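Local coordinates for protein alcohol dehydrogenase, zinc-containing (Streptococcus pneumoniae serotype 2, PDB 5YLN) that probably catalyses the NAD+-dependent interconversion of alcohols and aldehydes or ketones, as a zinc-binding member of the alcohol dehydrogenase family, at residues Y10-P13 against G14-S17; C42-D45 against L46-K50; I178-P182 against V183-A187. One frame throughout, in Å; residues are numbered along the deposited sequence.

The three contacts come in series along the chain and are all local. Contact 1 is the turn between strands 4-12 and 15-22, at the surface; contact 2 is helix 43-50, whose start carries zinc ligand Cys-42. Their centres lie 10 Å apart and they touch: Gly-14 N sits 2.6 Å from Ile-49 O, a probable hydrogen bond, so the hairpin turn meets the C-terminal end of the helix. Contact 3 belongs to another part of the fold, between strand 174-178 of the parallel sheet and helix 182-191. Its centre is 17 Å from that of contact 2, but the nearest atoms are about 6 Å apart, which brings the likely nucleotide-binding turn close to the zinc site.

Contact 1 (Y10-P13 against G14-S17); sequences YVKP and GLAS
Leu-15 lies across Val-11 and Lys-12 at the closed end of the hairpin formed by strands 4-12 and 15-22. Its CB stands 4.1 Å from CG of Lys-12. One bond further, its CG reaches CB of Val-11 at 3.9 Å. Because CG is turned anti to the backbone N (chi1 -179°), the branch is carried across to the valine of the partner strand, where CD2 ends 3.9 Å from Val-11 CG1, with the lysine CD close by. A branched leucine thus covers two neighbours at once, one beta-branched and one offering the aliphatic part of a long chain whose amino end turns outward.

Both residues face Leu-15, whose carbonyl accepts from the two of them. Val-11 N gives the firm bond to Leu-15 O, 3.0 Å, with the donor tilted 16° from the carbonyl plane; Lys-12 N adds a weak one of 3.4 Å. In return Leu-15 N donates to Lys-12 O at 2.9 Å and closes the turn. Proline suits the second position of that turn, since its ring fixes phi near the value needed, and glycine suits the third, where phi is positive (98°) and a CB would collide with the carbonyl of the residue before.

Tyr-10 and Ala-16, a non-hydrogen-bonded pair, share the other face of the hairpin. The tyrosine ring folds over its own strand, with Lys-12 N 3.9 Å above one face near the rim, and it packs on Ile-48 of helix 43-50, while the small Ala-16 meets Ile-49. Val-11 O is hydrogen-bonded to Ser-58 OG. Two residues set against one make a classic beta bulge running straight into a type II turn, with Lys-12 and Leu-15 belonging to both.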
# COMPACT_ATOMS: atom_id res chain seq x y z
N TYR A 10 -12.84 18.14 -27.45
CA TYR A 10 -12.73 16.77 -27.92
C TYR A 10 -13.91 16.43 -28.82
O TYR A 10 -15.06 16.76 -28.50
CB TYR A 10 -12.68 15.81 -26.73
CG TYR A 10 -12.66 14.35 -27.10
CD1 TYR A 10 -11.64 13.83 -27.89
CD2 TYR A 10 -13.62 13.47 -26.62
CE1 TYR A 10 -11.60 12.49 -28.22
CE2 TYR A 10 -13.59 12.12 -26.96
CZ TYR A 10 -12.58 11.64 -27.77
OH TYR A 10 -12.52 10.29 -28.12
N VAL A 11 -13.65 15.79 -29.96
CA VAL A 11 -14.70 15.41 -30.91
C VAL A 11 -14.91 13.90 -30.96
O VAL A 11 -16.00 13.40 -30.67
CB VAL A 11 -14.40 15.95 -32.33
CG1 VAL A 11 -15.60 15.71 -33.25
CG2 VAL A 11 -14.04 17.42 -32.28
N LYS A 12 -13.87 13.15 -31.30
CA LYS A 12 -13.92 11.71 -31.48
C LYS A 12 -12.49 11.20 -31.49
O LYS A 12 -11.55 12.00 -31.53
CB LYS A 12 -14.65 11.33 -32.79
CG LYS A 12 -13.83 11.63 -34.04
CD LYS A 12 -14.69 11.94 -35.29
CE LYS A 12 -15.37 10.72 -35.88
NZ LYS A 12 -15.89 10.95 -37.28
N PRO A 13 -12.28 9.89 -31.43
CA PRO A 13 -10.89 9.41 -31.26
C PRO A 13 -10.01 9.90 -32.40
O PRO A 13 -10.24 9.60 -33.57
CB PRO A 13 -11.05 7.88 -31.25
CG PRO A 13 -12.40 7.69 -30.62
CD PRO A 13 -13.24 8.79 -31.24
N GLY A 14 -9.03 10.72 -32.05
CA GLY A 14 -8.11 11.28 -33.01
C GLY A 14 -8.40 12.69 -33.48
O GLY A 14 -7.70 13.18 -34.37
N LEU A 15 -9.41 13.37 -32.93
CA LEU A 15 -9.82 14.68 -33.41
C LEU A 15 -10.22 15.58 -32.25
O LEU A 15 -11.17 15.28 -31.53
CB LEU A 15 -10.98 14.56 -34.39
CG LEU A 15 -11.51 15.85 -35.02
CD1 LEU A 15 -10.44 16.52 -35.87
CD2 LEU A 15 -12.75 15.55 -35.85
N ALA A 16 -9.52 16.70 -32.10
CA ALA A 16 -9.97 17.81 -31.29
C ALA A 16 -9.95 19.07 -32.15
O ALA A 16 -9.20 19.15 -33.13
CB ALA A 16 -9.10 17.99 -30.04
N SER A 17 -10.77 20.05 -31.79
CA SER A 17 -11.01 21.18 -32.67
C SER A 17 -11.20 22.46 -31.87
O SER A 17 -11.96 22.48 -30.90
CB SER A 17 -12.23 20.91 -33.57
OG SER A 17 -11.83 20.42 -34.85

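Contact 2 (C42-D45 against L46-K50). With ZN (zinc ion), chain E.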
# COMPACT_ATOMS: atom_id res chain seq x y z
N CYS A 42 -2.03 18.65 -20.14
CA CYS A 42 -1.62 17.49 -19.36
C CYS A 42 -1.52 16.28 -20.28
O CYS A 42 -2.19 16.21 -21.31
CB CYS A 42 -2.62 17.23 -18.24
SG CYS A 42 -2.28 15.73 -17.33
N GLY A 43 -0.66 15.32 -19.92
CA GLY A 43 -0.61 14.09 -20.68
C GLY A 43 -1.97 13.43 -20.84
O GLY A 43 -2.27 12.88 -21.90
N THR A 44 -2.82 13.51 -19.81
CA THR A 44 -4.16 12.93 -19.88
C THR A 44 -4.98 13.54 -21.02
O THR A 44 -5.81 12.85 -21.62
CB THR A 44 -4.89 13.13 -18.53
OG1 THR A 44 -4.22 12.40 -17.49
CG2 THR A 44 -6.33 12.65 -18.61
N ASP A 45 -4.74 14.82 -21.35
CA ASP A 45 -5.45 15.43 -22.48
C ASP A 45 -5.08 14.74 -23.78
O ASP A 45 -5.95 14.50 -24.64
CB ASP A 45 -5.12 16.93 -22.56
CG ASP A 45 -5.57 17.71 -21.31
OD1 ASP A 45 -6.58 17.33 -20.66
OD2 ASP A 45 -4.90 18.71 -20.96
N LEU A 46 -3.80 14.42 -23.97
CA LEU A 46 -3.38 13.65 -25.14
C LEU A 46 -4.10 12.31 -25.19
O LEU A 46 -4.57 11.89 -26.25
CB LEU A 46 -1.86 13.44 -25.10
CG LEU A 46 -1.06 14.74 -25.04
CD1 LEU A 46 0.42 14.46 -25.12
CD2 LEU A 46 -1.53 15.65 -26.16
N HIS A 47 -4.19 11.63 -24.05
CA HIS A 47 -4.90 10.36 -23.98
C HIS A 47 -6.37 10.51 -24.35
O HIS A 47 -6.93 9.66 -25.05
CB HIS A 47 -4.78 9.76 -22.57
CG HIS A 47 -3.42 9.22 -22.25
ND1 HIS A 47 -2.88 8.14 -22.90
CD2 HIS A 47 -2.50 9.60 -21.33
CE1 HIS A 47 -1.68 7.89 -22.42
NE2 HIS A 47 -1.43 8.76 -21.46
N ILE A 48 -7.03 11.58 -23.87
CA ILE A 48 -8.43 11.80 -24.22
C ILE A 48 -8.60 11.90 -25.74
O ILE A 48 -9.48 11.27 -26.32
CB ILE A 48 -8.99 13.06 -23.53
CG1 ILE A 48 -9.14 12.86 -22.03
CG2 ILE A 48 -10.33 13.46 -24.16
CD1 ILE A 48 -9.25 14.15 -21.28
N ILE A 49 -7.75 12.70 -26.38
CA ILE A 49 -7.86 12.92 -27.83
C ILE A 49 -7.64 11.62 -28.59
O ILE A 49 -8.29 11.37 -29.61
CB ILE A 49 -6.88 14.01 -28.28
CG1 ILE A 49 -7.32 15.37 -27.71
CG2 ILE A 49 -6.76 14.05 -29.81
CD1 ILE A 49 -6.28 16.45 -27.88
N LYS A 50 -6.72 10.78 -28.11
CA LYS A 50 -6.47 9.48 -28.72
C LYS A 50 -7.66 8.54 -28.58
O LYS A 50 -7.80 7.62 -29.39
CB LYS A 50 -5.23 8.83 -28.10
CG LYS A 50 -3.93 9.17 -28.80
CD LYS A 50 -2.72 8.64 -28.02
CE LYS A 50 -2.83 7.14 -27.79
NZ LYS A 50 -3.15 6.40 -29.05
ZN ZN E . -3.80 16.29 -15.39
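His-47 leans back over the first turn of helix 43-50, bringing its CD2 to 3.3 Å from Gly-43 O, while the edge of the imidazole meets Thr-44 CA near the ring plane. Its CG is anti to the carbonyl carbon (chi1 -73°), a setting that aims the ring toward the start of the helix. The backbone N of the same residue donates to Gly-43 O, within the carbonyl plane, as the first of four i-to-i+4 bonds, continued by Ile-48, Ile-49 and Lys-50. Ile-48 lies alongside Asp-45, pointing the same way, with CD1 4.2 Å from OD1. Leu-46 and Ile-49 pack against Tyr-333 of helix 329-337, a place that suits branched apolar chains.

Cys-42 occupies the N-cap. With SG anti to its own N (chi1 174°), the sulfur swings round to accept Thr-44 N at 3.4 Å. Asp-45 replies by turning OD2 back to Cys-42 N, 3.0 Å away and nearly straight at 176°, though the donor stands above the carboxylate plane. Together they form a capping box, and Gln-124 adds a weak bond to OD2. The same SG binds the zinc ion at 2.5 Å, as does His-64. Because the sulfur is shared between the metal and Thr-44 N, the ligand's position and the start of the helix are fixed together.

Contact 3 (I178-P182 against V183-A187); sequences IGSGP and VGLAA
Pro-182 O takes the N-H of Ala-186 at 2.9 Å, the shorter of the two backbone bonds that join 178-182 to 183-187. The other runs from Leu-185 N to Gly-181 O at 3.0 Å. Gly-181 is the N-cap, where a side chain would run into CD of Pro-182, and proline follows it fittingly: the first turn of a helix asks no bond of that nitrogen, and the ring holds phi at a helical value.

Gly-184 CA also points a hydrogen at Gly-179 O, 3.2 Å away, in a CA-H...O contact with an angle of 166° at the hydrogen. That approach needs glycine at 184, since a CB would fall on the oxygen, whereas Gly-179 owes its type to a backbone with positive phi (114°). Gly-179, Gly-181 and Gly-184 fit the GxGxxG pattern of a Rossmann strand-turn-helix, here following 174-178, an inner strand of the parallel sheet, and the turn probably receives the pyrophosphate of NAD+ as in relatives; the crystal is the apo form. Ser-180 N is hydrogen-bonded to Asp-203, which ends strand 198-203.

Leu-185 carries the side-chain part. Its CG is anti to the carbonyl carbon (chi1 -69°), which turns the branch back to the loop, where CD1 comes to 3.6 Å from Ser-180 O and CD2 to 4.0 Å from Ser-180 OG. Both residues also touch Ala-212 of helix 206-214. Val-183 points away from the loop, its side chain about 7 Å from the zinc ion bound by Cys-42.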
# COMPACT_ATOMS: atom_id res chain seq x y z
N ILE A 178 10.66 6.67 -11.64
CA ILE A 178 10.62 5.95 -12.91
C ILE A 178 9.80 6.79 -13.87
O ILE A 178 8.56 6.82 -13.80
CB ILE A 178 10.04 4.54 -12.76
CG1 ILE A 178 10.65 3.87 -11.53
CG2 ILE A 178 10.33 3.73 -14.01
CD1 ILE A 178 12.14 3.76 -11.58
N GLY A 179 10.48 7.46 -14.78
CA GLY A 179 9.80 8.25 -15.77
C GLY A 179 10.13 9.70 -15.54
O GLY A 179 9.74 10.28 -14.53
N SER A 180 10.89 10.27 -16.47
CA SER A 180 11.42 11.62 -16.34
C SER A 180 10.64 12.62 -17.18
O SER A 180 11.19 13.68 -17.51
CB SER A 180 12.90 11.62 -16.73
OG SER A 180 13.59 12.72 -16.16
N GLY A 181 9.39 12.32 -17.54
CA GLY A 181 8.51 13.28 -18.16
C GLY A 181 8.02 14.30 -17.13
O GLY A 181 8.56 14.39 -16.03
N PRO A 182 6.97 15.06 -17.48
CA PRO A 182 6.52 16.14 -16.57
C PRO A 182 6.14 15.70 -15.14
O PRO A 182 6.54 16.36 -14.17
CB PRO A 182 5.33 16.74 -17.33
CG PRO A 182 5.71 16.51 -18.80
CD PRO A 182 6.37 15.14 -18.82
N VAL A 183 5.38 14.61 -14.98
CA VAL A 183 4.96 14.22 -13.63
C VAL A 183 6.14 13.70 -12.83
O VAL A 183 6.26 13.94 -11.62
CB VAL A 183 3.82 13.19 -13.69
CG1 VAL A 183 3.44 12.73 -12.26
CG2 VAL A 183 2.60 13.76 -14.41
N GLY A 184 7.07 13.01 -13.50
CA GLY A 184 8.27 12.56 -12.81
C GLY A 184 9.12 13.71 -12.31
O GLY A 184 9.63 13.67 -11.18
N LEU A 185 9.29 14.75 -13.14
CA LEU A 185 10.05 15.92 -12.72
C LEU A 185 9.34 16.66 -11.59
O LEU A 185 9.99 17.16 -10.66
CB LEU A 185 10.29 16.85 -13.91
CG LEU A 185 11.27 16.24 -14.92
CD1 LEU A 185 11.33 17.02 -16.27
CD2 LEU A 185 12.66 16.11 -14.26
N ALA A 186 8.00 16.74 -11.66
CA ALA A 186 7.25 17.39 -10.59
C ALA A 186 7.43 16.67 -9.26
O ALA A 186 7.58 17.31 -8.21
CB ALA A 186 5.77 17.45 -10.98
N ALA A 187 7.42 15.33 -9.29
CA ALA A 187 7.71 14.55 -8.09
C ALA A 187 9.15 14.77 -7.61
O ALA A 187 9.42 14.79 -6.40
CB ALA A 187 7.48 13.07 -8.37